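Local coordinates for secreted protein (PDB 5LXZ) that probably acts as a secreted copper-radical oxidase of the AA5 family, related to galactose oxidase, at residues G222-F227 / H243-Y248; L260-L265 / T297-F302. The protein carries 1 engineered substitution. All blocks are in the same frame, centred on the assembly; numbering follows the deposited sequence. Where two conformers were deposited one is given.

Interaction 1: G222-F227 / H243-Y248; sequences GIRDAF and HEARAY. Engineered in segment 243-248: A247 (natural residue Trp). With CU (copper (II) ion), chain B.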
# COMPACT_ATOMS: atom_id res chain seq x y z
N GLY A 222 -8.27 13.83 -4.26
CA GLY A 222 -9.00 12.66 -3.71
C GLY A 222 -10.50 12.76 -3.84
O GLY A 222 -11.06 13.84 -4.03
N ILE A 223 -11.17 11.62 -3.62
CA ILE A 223 -12.61 11.53 -3.55
C ILE A 223 -13.05 10.79 -2.27
O ILE A 223 -12.21 10.19 -1.60
CB ILE A 223 -13.16 10.82 -4.79
CG1 ILE A 223 -12.75 9.34 -4.81
CG2 ILE A 223 -12.76 11.58 -6.06
CD1 ILE A 223 -13.29 8.57 -6.00
N ARG A 224 -14.33 10.92 -1.93
CA ARG A 224 -14.89 10.36 -0.70
C ARG A 224 -15.50 8.98 -0.89
O ARG A 224 -15.87 8.35 0.11
CB ARG A 224 -15.96 11.28 -0.14
CG ARG A 224 -15.45 12.66 0.20
CD ARG A 224 -16.54 13.60 0.76
NE ARG A 224 -15.85 14.85 1.07
CZ ARG A 224 -15.51 15.81 0.18
NH1 ARG A 224 -15.84 15.74 -1.11
NH2 ARG A 224 -14.81 16.88 0.59
N ASP A 225 -15.68 8.54 -2.12
CA ASP A 225 -16.46 7.36 -2.44
C ASP A 225 -16.02 6.12 -1.70
O ASP A 225 -14.81 5.89 -1.54
CB ASP A 225 -16.37 7.02 -3.93
CG ASP A 225 -16.84 8.15 -4.84
OD1 ASP A 225 -16.72 9.35 -4.50
OD2 ASP A 225 -17.29 7.81 -5.97
N ALA A 226 -16.96 5.29 -1.31
CA ALA A 226 -16.69 4.01 -0.71
C ALA A 226 -17.62 2.93 -1.19
O ALA A 226 -18.84 3.18 -1.41
CB ALA A 226 -16.74 4.10 0.79
N PHE A 227 -17.10 1.71 -1.31
CA PHE A 227 -17.89 0.59 -1.78
C PHE A 227 -17.50 -0.65 -1.00
O PHE A 227 -16.40 -0.72 -0.45
CB PHE A 227 -17.57 0.30 -3.26
CG PHE A 227 -17.82 1.44 -4.18
CD1 PHE A 227 -16.87 2.44 -4.36
CD2 PHE A 227 -19.07 1.58 -4.78
CE1 PHE A 227 -17.13 3.52 -5.18
CE2 PHE A 227 -19.32 2.70 -5.58
CZ PHE A 227 -18.36 3.64 -5.79
N HIS A 243 -16.28 10.91 5.25
CA HIS A 243 -16.36 12.36 5.46
C HIS A 243 -15.28 13.10 4.71
O HIS A 243 -15.52 14.16 4.13
CB HIS A 243 -16.27 12.65 6.95
CG HIS A 243 -17.41 12.08 7.73
ND1 HIS A 243 -18.60 12.75 7.87
CD2 HIS A 243 -17.56 10.90 8.36
CE1 HIS A 243 -19.43 12.01 8.58
NE2 HIS A 243 -18.82 10.89 8.90
N GLU A 244 -14.05 12.56 4.73
CA GLU A 244 -12.92 13.15 4.05
C GLU A 244 -12.70 12.54 2.67
O GLU A 244 -12.81 11.33 2.50
CB GLU A 244 -11.65 12.94 4.85
CG GLU A 244 -11.66 13.58 6.22
CD GLU A 244 -11.60 15.10 6.18
OE1 GLU A 244 -10.89 15.65 5.30
OE2 GLU A 244 -12.24 15.75 7.04
N ALA A 245 -12.38 13.38 1.70
CA ALA A 245 -11.87 12.93 0.42
C ALA A 245 -10.44 12.44 0.65
O ALA A 245 -9.67 13.11 1.35
CB ALA A 245 -11.89 14.06 -0.57
N ARG A 246 -10.11 11.27 0.09
CA ARG A 246 -8.80 10.68 0.32
C ARG A 246 -8.32 9.94 -0.91
O ARG A 246 -8.89 8.94 -1.30
CB ARG A 246 -8.82 9.69 1.49
CG ARG A 246 -9.41 10.22 2.80
CD ARG A 246 -9.46 9.04 3.79
NE ARG A 246 -10.19 9.43 4.98
CZ ARG A 246 -9.66 10.02 6.05
NH1 ARG A 246 -8.38 10.22 6.19
NH2 ARG A 246 -10.43 10.40 7.07
N ALA A 247 -7.26 10.46 -1.52
CA ALA A 247 -6.43 9.69 -2.43
C ALA A 247 -5.30 9.11 -1.62
O ALA A 247 -4.56 9.84 -0.96
CB ALA A 247 -5.84 10.55 -3.56
N TYR A 248 -5.15 7.79 -1.69
CA TYR A 248 -4.07 7.03 -1.02
C TYR A 248 -4.25 6.86 0.50
O TYR A 248 -3.29 6.98 1.28
CB TYR A 248 -2.70 7.63 -1.26
CG TYR A 248 -2.12 7.56 -2.62
CD1 TYR A 248 -2.80 7.02 -3.71
CD2 TYR A 248 -0.82 7.98 -2.78
CE1 TYR A 248 -2.19 6.97 -4.94
CE2 TYR A 248 -0.22 7.95 -3.99
CZ TYR A 248 -0.90 7.44 -5.06
OH TYR A 248 -0.20 7.43 -6.22
CU CU B . -0.11 5.64 -7.22
O HOH W 1 -0.36 7.46 -8.39
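R224 lies along the backbone of 243-245. Its CG stands anti to the carbonyl carbon (chi1 -60°), and the chain then runs extended to NE, so that CG rests 3.5 Å from A245 N. The guanidinium has one face over the methyl of A245, whose CB is 4.1 Å from CZ and lies above the centre of the plane. At its edge, NE donates to H243 O at 3.2 Å, with the acceptor in the guanidinium plane but the donor well above the plane of the carbonyl, a bent bond of 147° at the hydrogen.

The main-chain bond is much straighter. R246 N gives its hydrogen to I223 O at 2.9 Å (170° at the hydrogen), and the same oxygen receives a CA-H...O contact from A245. The A245 methyl reaches back to G222, its CB 3.6 Å from G222 O. Without a side chain, G222 lets the backbones close up, with its CA 3.6 Å from A247 N; a CB there would fall against A247 N and R246 C. A247 is an engineered residue, Trp in the natural sequence, and its CB meets G222 CA at 3.8 Å. E244 O is buried here without a polar partner in the model.

The CB of R246 points away from 222-227; NH2 forms a salt bridge with E277 and bonds K275 O, and NH1 bonds S263 O. Y248 OH binds copper at 2.1 Å, beside a water, and is hydrogen-bonded to Y460 OH; its side chain touches C80. G222 to R224 run roughly opposite to the loop carrying Y248 to the mononuclear copper site of AA5 copper-radical oxidases, which the propeller part completes with Y460 and H461 and the early set region with H548.

Interaction 2: L260-L265 / T297-F302; sequences LSVSGL and TYPALF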
# COMPACT_ATOMS: atom_id res chain seq x y z
N LEU A 260 -10.49 1.43 10.24
CA LEU A 260 -9.92 2.74 10.37
C LEU A 260 -9.40 3.21 9.01
O LEU A 260 -8.61 2.51 8.38
CB LEU A 260 -8.84 2.71 11.42
CG LEU A 260 -8.12 4.04 11.71
CD1 LEU A 260 -9.00 5.01 12.44
CD2 LEU A 260 -6.90 3.73 12.54
N SER A 261 -9.75 4.42 8.63
CA SER A 261 -9.22 5.08 7.43
C SER A 261 -8.34 6.25 7.84
O SER A 261 -8.77 7.10 8.62
CB SER A 261 -10.34 5.52 6.56
OG SER A 261 -9.80 6.14 5.43
N VAL A 262 -7.10 6.22 7.36
CA VAL A 262 -6.05 7.14 7.74
C VAL A 262 -5.42 7.77 6.53
O VAL A 262 -5.04 7.09 5.56
CB VAL A 262 -4.98 6.42 8.56
CG1 VAL A 262 -3.89 7.34 9.04
CG2 VAL A 262 -5.64 5.77 9.76
N SER A 263 -5.23 9.08 6.65
CA SER A 263 -4.43 9.85 5.69
C SER A 263 -5.09 9.95 4.33
O SER A 263 -6.30 9.84 4.21
CB SER A 263 -2.98 9.35 5.66
OG SER A 263 -2.14 10.35 5.01
N GLY A 264 -4.30 10.25 3.32
CA GLY A 264 -4.74 10.52 1.98
C GLY A 264 -4.64 12.00 1.62
O GLY A 264 -4.39 12.84 2.48
N LEU A 265 -4.73 12.28 0.35
CA LEU A 265 -4.81 13.64 -0.16
C LEU A 265 -6.25 14.01 -0.32
O LEU A 265 -7.06 13.26 -0.86
CB LEU A 265 -4.08 13.75 -1.49
CG LEU A 265 -2.61 13.32 -1.47
CD1 LEU A 265 -2.05 13.45 -2.89
CD2 LEU A 265 -1.83 14.18 -0.52
N THR A 297 0.80 9.26 3.29
CA THR A 297 -0.16 8.38 2.61
C THR A 297 0.27 6.94 2.65
O THR A 297 1.42 6.61 2.89
CB THR A 297 -0.35 8.81 1.15
OG1 THR A 297 0.87 8.60 0.42
CG2 THR A 297 -0.84 10.22 1.06
N TYR A 298 -0.70 6.04 2.45
CA TYR A 298 -0.53 4.61 2.60
C TYR A 298 0.38 4.25 3.77
O TYR A 298 1.33 3.43 3.61
CB TYR A 298 -0.08 3.93 1.29
CG TYR A 298 -1.11 3.89 0.20
CD1 TYR A 298 -2.39 3.42 0.44
CD2 TYR A 298 -0.81 4.28 -1.10
CE1 TYR A 298 -3.33 3.36 -0.56
CE2 TYR A 298 -1.75 4.25 -2.11
CZ TYR A 298 -3.00 3.75 -1.86
OH TYR A 298 -3.90 3.71 -2.91
N PRO A 299 0.11 4.76 4.97
CA PRO A 299 0.91 4.34 6.11
C PRO A 299 0.71 2.87 6.38
O PRO A 299 -0.39 2.37 6.36
CB PRO A 299 0.41 5.18 7.27
CG PRO A 299 -1.03 5.47 6.86
CD PRO A 299 -1.04 5.60 5.37
N ALA A 300 1.78 2.13 6.62
CA ALA A 300 1.67 0.71 6.91
C ALA A 300 1.26 0.49 8.35
O ALA A 300 2.10 0.56 9.24
CB ALA A 300 2.99 0.02 6.60
N LEU A 301 -0.03 0.24 8.56
CA LEU A 301 -0.65 0.20 9.88
C LEU A 301 -1.23 -1.20 10.12
O LEU A 301 -2.16 -1.60 9.43
CB LEU A 301 -1.78 1.22 9.98
CG LEU A 301 -1.38 2.67 9.75
CD1 LEU A 301 -2.62 3.56 9.77
CD2 LEU A 301 -0.40 3.16 10.81
N PHE A 302 -0.73 -1.86 11.14
CA PHE A 302 -1.12 -3.26 11.41
C PHE A 302 -1.70 -3.38 12.81
O PHE A 302 -1.15 -2.85 13.77
CB PHE A 302 0.11 -4.16 11.34
CG PHE A 302 0.65 -4.35 9.94
CD1 PHE A 302 1.47 -3.42 9.36
CD2 PHE A 302 0.32 -5.47 9.21
CE1 PHE A 302 1.94 -3.61 8.07
CE2 PHE A 302 0.80 -5.67 7.95
CZ PHE A 302 1.59 -4.72 7.37
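V262 presents both of its methyls to the neighbouring segment, crossing L301 and P299 obliquely. CG2, anti to the carbonyl carbon, makes the closest of these approaches, 3.7 Å from L301 CD1. CG1, anti to the backbone N, lies between the two, 4.1 Å from both P299 CG and L301 CD1. L301 meets it with the tip of an extended chain: chi1 is -60° and chi2 is near 180°, which carries CD1 across to V262, where it also lies 3.9 Å from CB.

Further along, the contact changes character. S263 brings CB to 4.2 Å from P299 CD, while its OG sits beside the backbone of T297 and is hydrogen-bonded to F295 O just ahead of that segment. T297 sends its two branches different ways. CG2, anti to the carbonyl carbon, rests 4.0 Å from G264 CA; OG1 occupies the crowded position between N and carbonyl carbon, where it is hydrogen-bonded to G317 O. No hydrogen bond joins the two segments, so the 242 Å² buried between them comes from van der Waals contact, and every touching residue is buried.

The touching parts, 262-265 and 297-301, run almost opposite, 170° apart, and the segments belong to different sheets. Strand 259-262 is the second strand of the antiparallel sheet 250-288, and strand 301-303 is the first of the next sheet, 301-339; the contact therefore joins consecutive propeller blades. W330 of strand 328-330 touches V262, and L301 also touches I309 and Y311 of strand 309-311.

In the fold
The two contacts follow one another along the chain, with interaction 1 complete before interaction 2 begins, and their centres are about 12 Å apart. They meet directly: A247 O and L265 N, 2.8 Å apart, form a probable hydrogen bond, and Y248 O packs on T297 CB. Segment 243-248 leads into strand 250-253, the sheet-mate of strand 259-262, so interaction 1 sits at the entrance to the blade whose junction with the next blade is interaction 2. Y298 from the latter stacks on Y248 from the former. Together they tie the loop carrying a copper ligand to the adjoining blade interface, within the Kelch propeller.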